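PDB 3JS9: nucleoside diphosphate kinase family protein from Babesia bovis, which probably transfers the terminal phosphate of nucleoside triphosphates to nucleoside diphosphates, as a magnesium-dependent nucleoside diphosphate kinase. Local coordinates for residues H123-S126 with D130-R133; D51-H56 with D71-G76. All coordinates share one frame; numbering follows the deposited sequence.

Interaction 1. Residues H123-S126 with D130-R133. With SO4 (sulfate ion), chain G.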
ATOM      1  N   HIS A 123     -11.750   0.252  18.941  1.00 19.82           N
ATOM      2  CA  HIS A 123     -13.026  -0.248  19.446  1.00 19.71           C
ATOM      3  C   HIS A 123     -14.037  -0.223  18.313  1.00 18.79           C
ATOM      4  O   HIS A 123     -14.087   0.758  17.557  1.00 19.29           O
ATOM      5  CB  HIS A 123     -13.553   0.614  20.633  1.00 19.60           C
ATOM      6  CG  HIS A 123     -15.034   0.495  20.835  1.00 20.91           C
ATOM      7  ND1 HIS A 123     -15.596  -0.434  21.684  1.00 22.01           N
ATOM      8  CD2 HIS A 123     -16.072   1.108  20.213  1.00 20.75           C
ATOM      9  CE1 HIS A 123     -16.916  -0.371  21.598  1.00 22.09           C
ATOM     10  NE2 HIS A 123     -17.230   0.562  20.721  1.00 22.19           N
ATOM     11  N   ALA A 124     -14.855  -1.259  18.213  1.00 18.20           N
ATOM     12  CA  ALA A 124     -16.047  -1.200  17.349  1.00 19.03           C
ATOM     13  C   ALA A 124     -17.265  -1.550  18.147  1.00 19.67           C
ATOM     14  O   ALA A 124     -17.184  -2.357  19.035  1.00 20.39           O
ATOM     15  CB  ALA A 124     -15.918  -2.150  16.129  1.00 18.39           C
ATOM     16  N   SER A 125     -18.410  -0.969  17.826  1.00 21.26           N
ATOM     17  CA  SER A 125     -19.650  -1.259  18.572  1.00 21.78           C
ATOM     18  C   SER A 125     -19.953  -2.739  18.454  1.00 22.62           C
ATOM     19  O   SER A 125     -19.763  -3.337  17.387  1.00 22.69           O
ATOM     20  CB  SER A 125     -20.854  -0.461  18.030  1.00 21.21           C
ATOM     21  OG  SER A 125     -20.755   0.889  18.383  1.00 21.03           O
ATOM     22  N   SER A 126     -20.477  -3.299  19.532  1.00 22.50           N
ATOM     23  CA  SER A 126     -20.757  -4.716  19.593  1.00 23.33           C
ATOM     24  C   SER A 126     -22.158  -5.156  19.097  1.00 23.27           C
ATOM     25  O   SER A 126     -22.334  -6.279  18.614  1.00 23.31           O
ATOM     26  CB  SER A 126     -20.595  -5.156  21.033  1.00 23.13           C
ATOM     27  OG  SER A 126     -20.040  -6.432  21.021  1.00 26.11           O
ATOM     28  N   ASP A 130     -25.553  -1.325  21.862  1.00 26.42           N
ATOM     29  CA  ASP A 130     -24.301  -0.623  22.170  1.00 27.18           C
ATOM     30  C   ASP A 130     -24.033   0.525  21.213  1.00 26.77           C
ATOM     31  O   ASP A 130     -23.544   1.573  21.630  1.00 26.86           O
ATOM     32  CB  ASP A 130     -23.105  -1.574  22.161  1.00 28.51           C
ATOM     33  CG  ASP A 130     -23.161  -2.598  23.281  1.00 29.77           C
ATOM     34  OD1 ASP A 130     -23.687  -2.262  24.359  1.00 31.39           O
ATOM     35  OD2 ASP A 130     -22.656  -3.724  23.088  1.00 32.97           O
ATOM     36  N   ALA A 131     -24.349   0.321  19.933  1.00 25.89           N
ATOM     37  CA  ALA A 131     -24.119   1.339  18.908  1.00 25.59           C
ATOM     38  C   ALA A 131     -24.962   2.574  19.180  1.00 25.73           C
ATOM     39  O   ALA A 131     -24.476   3.711  19.036  1.00 26.05           O
ATOM     40  CB  ALA A 131     -24.433   0.788  17.527  1.00 24.90           C
ATOM     41  N   ALA A 132     -26.223   2.352  19.572  1.00 24.91           N
ATOM     42  CA  ALA A 132     -27.162   3.450  19.789  1.00 24.22           C
ATOM     43  C   ALA A 132     -26.667   4.339  20.940  1.00 24.08           C
ATOM     44  O   ALA A 132     -26.739   5.567  20.865  1.00 23.66           O
ATOM     45  CB  ALA A 132     -28.568   2.927  20.048  1.00 23.26           C
ATOM     46  N   ARG A 133     -26.141   3.708  21.983  1.00 23.85           N
ATOM     47  CA  ARG A 133     -25.640   4.433  23.134  1.00 24.21           C
ATOM     48  C   ARG A 133     -24.374   5.166  22.745  1.00 23.73           C
ATOM     49  O   ARG A 133     -24.232   6.370  22.981  1.00 23.58           O
ATOM     50  CB  ARG A 133     -25.381   3.479  24.334  1.00 24.13           C
ATOM     51  CG  ARG A 133     -24.781   4.190  25.568  1.00 27.02           C
ATOM     52  CD  ARG A 133     -24.613   3.314  26.831  1.00 31.70           C
ATOM     53  NE  ARG A 133     -23.653   2.240  26.606  1.00 35.37           N
ATOM     54  CZ  ARG A 133     -24.013   0.983  26.341  1.00 38.03           C
ATOM     55  NH1 ARG A 133     -25.314   0.646  26.314  1.00 36.12           N
ATOM     56  NH2 ARG A 133     -23.078   0.060  26.112  1.00 37.32           N
TER
HETATM   57  S   SO4 G 152     -13.347  -2.324  23.694  1.00 60.59           S
HETATM   58  O1  SO4 G 152     -14.023  -2.817  22.484  1.00 60.29           O
HETATM   59  O2  SO4 G 152     -13.953  -2.965  24.838  1.00 62.06           O
HETATM   60  O3  SO4 G 152     -13.394  -0.873  23.943  1.00 60.65           O
HETATM   61  O4  SO4 G 152     -11.975  -2.735  23.539  1.00 62.46           O
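In the ferredoxin-like fold of nucleoside diphosphate kinases, the turn after edge strand 122-124, the strand that carries the predicted phosphohistidine H123, packs on helix 128-138: S125 and S126 meet D130 and A131 near the start of the helix. S125 points its side chain at the helix, with OG within 3.4 Å of A131 CA and CB 3.8 Å from A131 CB. The buried S125 OG is satisfied outside the two segments, by hydrogen bonds with E134 OE1 and Y13 N. E134 OE1 is also bonded to NE2 of H123, so one carboxylate oxygen ties together the turn and the ring.

With CG anti to the backbone N (chi1 158°), the H123 imidazole turns its ND1 edge to a sulfate, whose sulfur lies in the ring plane. ND1 donates to sulfate O1 at 3.0 Å, with a second, weak bond to O3; K17 NZ and Y57 OH hold the same ion. Since the expected intermediate carries phosphate on this nitrogen, the sulfate probably marks the place of a transferred phosphoryl group.

Farther along the turn, S126 CB sits 3.2 Å from D130 OD2. The other carboxylate oxygen forms a salt bridge within the helix: R133 NH2 reaches D130 OD1 at 3.0 Å, approaching from above the carboxylate plane.

Interaction 2. Residues D51-H56 with D71-G76. With SO4 (sulfate ion), chain D.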
ATOM      1  N   ASP A  51     -16.064  11.056  32.786  1.00 29.78           N
ATOM      2  CA  ASP A  51     -17.493  10.729  32.844  1.00 30.91           C
ATOM      3  C   ASP A  51     -17.978   9.982  31.603  1.00 30.30           C
ATOM      4  O   ASP A  51     -18.815   9.065  31.713  1.00 30.36           O
ATOM      5  CB  ASP A  51     -18.367  11.975  33.041  1.00 32.17           C
ATOM      6  CG  ASP A  51     -17.952  12.808  34.240  1.00 36.67           C
ATOM      7  OD1 ASP A  51     -17.199  13.803  34.011  1.00 41.19           O
ATOM      8  OD2 ASP A  51     -18.366  12.468  35.383  1.00 37.40           O
ATOM      9  N   VAL A  52     -17.479  10.392  30.431  1.00 29.37           N
ATOM     10  CA  VAL A  52     -17.811   9.737  29.169  1.00 28.48           C
ATOM     11  C   VAL A  52     -17.216   8.331  29.154  1.00 27.92           C
ATOM     12  O   VAL A  52     -17.899   7.350  28.823  1.00 27.75           O
ATOM     13  CB  VAL A  52     -17.360  10.594  27.931  1.00 29.37           C
ATOM     14  CG1 VAL A  52     -17.485   9.831  26.624  1.00 27.97           C
ATOM     15  CG2 VAL A  52     -18.194  11.894  27.842  1.00 29.30           C
ATOM     16  N   VAL A  53     -15.965   8.221  29.566  1.00 26.89           N
ATOM     17  CA  VAL A  53     -15.354   6.909  29.632  1.00 26.96           C
ATOM     18  C   VAL A  53     -16.093   5.976  30.593  1.00 27.21           C
ATOM     19  O   VAL A  53     -16.320   4.800  30.270  1.00 27.18           O
ATOM     20  CB  VAL A  53     -13.826   6.958  29.965  1.00 26.97           C
ATOM     21  CG1 VAL A  53     -13.260   5.551  30.015  1.00 25.05           C
ATOM     22  CG2 VAL A  53     -13.087   7.807  28.941  1.00 24.20           C
ATOM     23  N   ALA A  54     -16.478   6.490  31.752  1.00 27.50           N
ATOM     24  CA  ALA A  54     -17.209   5.664  32.712  1.00 28.40           C
ATOM     25  C   ALA A  54     -18.557   5.198  32.159  1.00 29.09           C
ATOM     26  O   ALA A  54     -18.946   4.058  32.395  1.00 28.93           O
ATOM     27  CB  ALA A  54     -17.361   6.365  34.039  1.00 28.36           C
ATOM     28  N   GLN A  55     -19.244   6.048  31.391  1.00 29.94           N
ATOM     29  CA  GLN A  55     -20.493   5.623  30.747  1.00 31.63           C
ATOM     30  C   GLN A  55     -20.219   4.641  29.643  1.00 33.02           C
ATOM     31  O   GLN A  55     -21.045   3.761  29.391  1.00 33.81           O
ATOM     32  CB  GLN A  55     -21.284   6.789  30.132  1.00 31.22           C
ATOM     33  CG  GLN A  55     -22.234   7.467  31.032  1.00 31.05           C
ATOM     34  CD  GLN A  55     -22.944   6.504  31.973  1.00 33.55           C
ATOM     35  OE1 GLN A  55     -22.580   6.406  33.154  1.00 30.67           O
ATOM     36  NE2 GLN A  55     -23.963   5.784  31.455  1.00 33.74           N
ATOM     37  N   HIS A  56     -19.091   4.819  28.947  1.00 34.13           N
ATOM     38  CA  HIS A  56     -18.798   3.965  27.808  1.00 35.36           C
ATOM     39  C   HIS A  56     -18.644   2.534  28.299  1.00 36.21           C
ATOM     40  O   HIS A  56     -19.148   1.597  27.686  1.00 35.92           O
ATOM     41  CB  HIS A  56     -17.559   4.436  27.054  1.00 35.17           C
ATOM     42  CG  HIS A  56     -17.124   3.504  25.960  1.00 35.63           C
ATOM     43  ND1 HIS A  56     -17.822   3.359  24.778  1.00 35.46           N
ATOM     44  CD2 HIS A  56     -16.054   2.677  25.868  1.00 33.30           C
ATOM     45  CE1 HIS A  56     -17.204   2.479  24.010  1.00 33.78           C
ATOM     46  NE2 HIS A  56     -16.130   2.053  24.646  1.00 33.61           N
ATOM     47  N   ASP A  71      -8.992   4.697  33.256  1.00 37.12           N
ATOM     48  CA  ASP A  71      -7.828   5.594  33.332  1.00 36.99           C
ATOM     49  C   ASP A  71      -7.052   5.574  32.013  1.00 36.08           C
ATOM     50  O   ASP A  71      -6.508   6.588  31.566  1.00 36.48           O
ATOM     51  CB  ASP A  71      -6.870   5.197  34.470  1.00 37.07           C
ATOM     52  CG  ASP A  71      -7.408   5.525  35.873  1.00 39.21           C
ATOM     53  OD1 ASP A  71      -8.406   6.284  36.011  1.00 42.24           O
ATOM     54  OD2 ASP A  71      -6.803   5.025  36.859  1.00 38.43           O
ATOM     55  N   PHE A  72      -7.008   4.408  31.398  1.00 34.68           N
ATOM     56  CA  PHE A  72      -6.215   4.214  30.212  1.00 33.80           C
ATOM     57  C   PHE A  72      -6.819   5.005  29.043  1.00 33.61           C
ATOM     58  O   PHE A  72      -6.109   5.676  28.266  1.00 32.97           O
ATOM     59  CB  PHE A  72      -6.151   2.717  29.899  1.00 33.35           C
ATOM     60  CG  PHE A  72      -5.513   2.404  28.593  1.00 32.35           C
ATOM     61  CD1 PHE A  72      -4.139   2.562  28.421  1.00 30.86           C
ATOM     62  CD2 PHE A  72      -6.289   1.964  27.520  1.00 29.70           C
ATOM     63  CE1 PHE A  72      -3.561   2.278  27.193  1.00 31.48           C
ATOM     64  CE2 PHE A  72      -5.715   1.672  26.303  1.00 28.54           C
ATOM     65  CZ  PHE A  72      -4.358   1.827  26.130  1.00 29.43           C
ATOM     66  N   ILE A  73      -8.140   4.935  28.934  1.00 33.35           N
ATOM     67  CA  ILE A  73      -8.821   5.647  27.864  1.00 33.29           C
ATOM     68  C   ILE A  73      -9.011   7.144  28.091  1.00 32.63           C
ATOM     69  O   ILE A  73      -8.817   7.936  27.174  1.00 32.41           O
ATOM     70  CB  ILE A  73     -10.073   4.927  27.441  1.00 33.42           C
ATOM     71  CG1 ILE A  73      -9.593   3.677  26.702  1.00 35.40           C
ATOM     72  CG2 ILE A  73     -10.876   5.805  26.488  1.00 32.23           C
ATOM     73  CD1 ILE A  73     -10.544   2.592  26.709  1.00 39.19           C
ATOM     74  N   SER A  74      -9.341   7.537  29.318  1.00 32.07           N
ATOM     75  CA  SER A  74      -9.512   8.950  29.621  1.00 31.24           C
ATOM     76  C   SER A  74      -8.171   9.698  29.538  1.00 30.03           C
ATOM     77  O   SER A  74      -8.135  10.885  29.166  1.00 30.09           O
ATOM     78  CB  SER A  74     -10.219   9.149  30.977  1.00 31.67           C
ATOM     79  OG  SER A  74      -9.341   8.909  32.065  1.00 33.74           O
ATOM     80  N   HIS A  75      -7.065   9.013  29.832  1.00 28.16           N
ATOM     81  CA  HIS A  75      -5.770   9.661  29.625  1.00 27.34           C
ATOM     82  C   HIS A  75      -5.595  10.034  28.154  1.00 25.96           C
ATOM     83  O   HIS A  75      -4.906  11.018  27.848  1.00 26.46           O
ATOM     84  CB  HIS A  75      -4.597   8.826  30.132  1.00 27.75           C
ATOM     85  CG  HIS A  75      -3.265   9.488  29.948  1.00 30.10           C
ATOM     86  ND1 HIS A  75      -2.934  10.676  30.566  1.00 33.36           N
ATOM     87  CD2 HIS A  75      -2.179   9.131  29.215  1.00 31.31           C
ATOM     88  CE1 HIS A  75      -1.702  11.023  30.227  1.00 33.62           C
ATOM     89  NE2 HIS A  75      -1.221  10.103  29.407  1.00 34.04           N
ATOM     90  N   GLY A  76      -6.209   9.230  27.273  1.00 23.53           N
ATOM     91  CA  GLY A  76      -6.269   9.471  25.844  1.00 21.15           C
ATOM     92  C   GLY A  76      -4.917   9.521  25.181  1.00 20.27           C
ATOM     93  O   GLY A  76      -3.912   8.990  25.721  1.00 20.98           O
TER
HETATM   94  S   SO4 D 149      -5.383  12.889  32.328  1.00 92.30           S
HETATM   95  O1  SO4 D 149      -5.266  11.450  32.575  1.00 93.22           O
HETATM   96  O2  SO4 D 149      -6.697  13.115  31.732  1.00 91.22           O
HETATM   97  O3  SO4 D 149      -5.242  13.623  33.582  1.00 92.77           O
HETATM   98  O4  SO4 D 149      -4.296  13.356  31.462  1.00 92.67           O
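V53 of helix 50-56 packs against I73 and S74 of helix 66-75, joining the two arms of the helical hairpin that, in this family, forms one wall of the nucleotide cleft; F65, a predicted ATP-binding residue, precedes the second arm. From CB, the valine side chain points at the partner helix and splits into two methyls with different neighbours. CG1, anti to the backbone N (chi1 -180°), extends to within 4.1 Å of I73 CB. CG2, set beside the backbone N, does more of the work: it lies 3.9 Å from I73 CG2 and 3.8 Å from S74 CB, and it also rests near the backbone nitrogen S74 N. The V53 and I73 side chains thus cross at a slant, methyl against methyl, and V53 is buried there, with P48 against it as well.

The S74 hydroxyl turns back to its own helix and bonds to C70 O, so that of the serine side chain CB faces the valine. Next along the chain, H75 directs its ring edge away from the hairpin contact to a sulfate: ND1 donates to O4 at 3.1 Å and to O1 at 3.2 Å, and H47 NE2 shares the ion. G76 then leaves helical geometry with a positive phi of 61°. On another side of the same helix, F72 packs on W154 of the second subunit.

Neither a hydrogen bond nor a salt bridge crosses from 51-56 to 71-76. The side chains of V53, I73 and S74 meet through apolar atoms alone, and M50 of the first helix adds to the packing beside D71 and S74. The contact is therefore held by van der Waals packing, with the polar ends S74 OG and H75 ND1 turned to partners elsewhere.

How the interactions relate
Interaction 2 closes before interaction 1 opens along the chain, and the two meet at their ends through histidines: the H56 ring, on the first arm of the hairpin, lies edge-to-face with H123, with CE1 of one 3.7 Å from CE1 of the other. Interaction 2 is a buried, apolar helix-helix contact toward the periphery of the subunit. Interaction 1, nearer the centre of the chain, is only partly buried and joins the turn after an outer strand to a helix; its serine and aspartate side chains touch across the contact by packing, while their polar bonds run elsewhere. Each neighbours a sulfate, but that of segment 123-126 occupies the predicted catalytic site, whereas that of 71-76 is bound by the exposed H75.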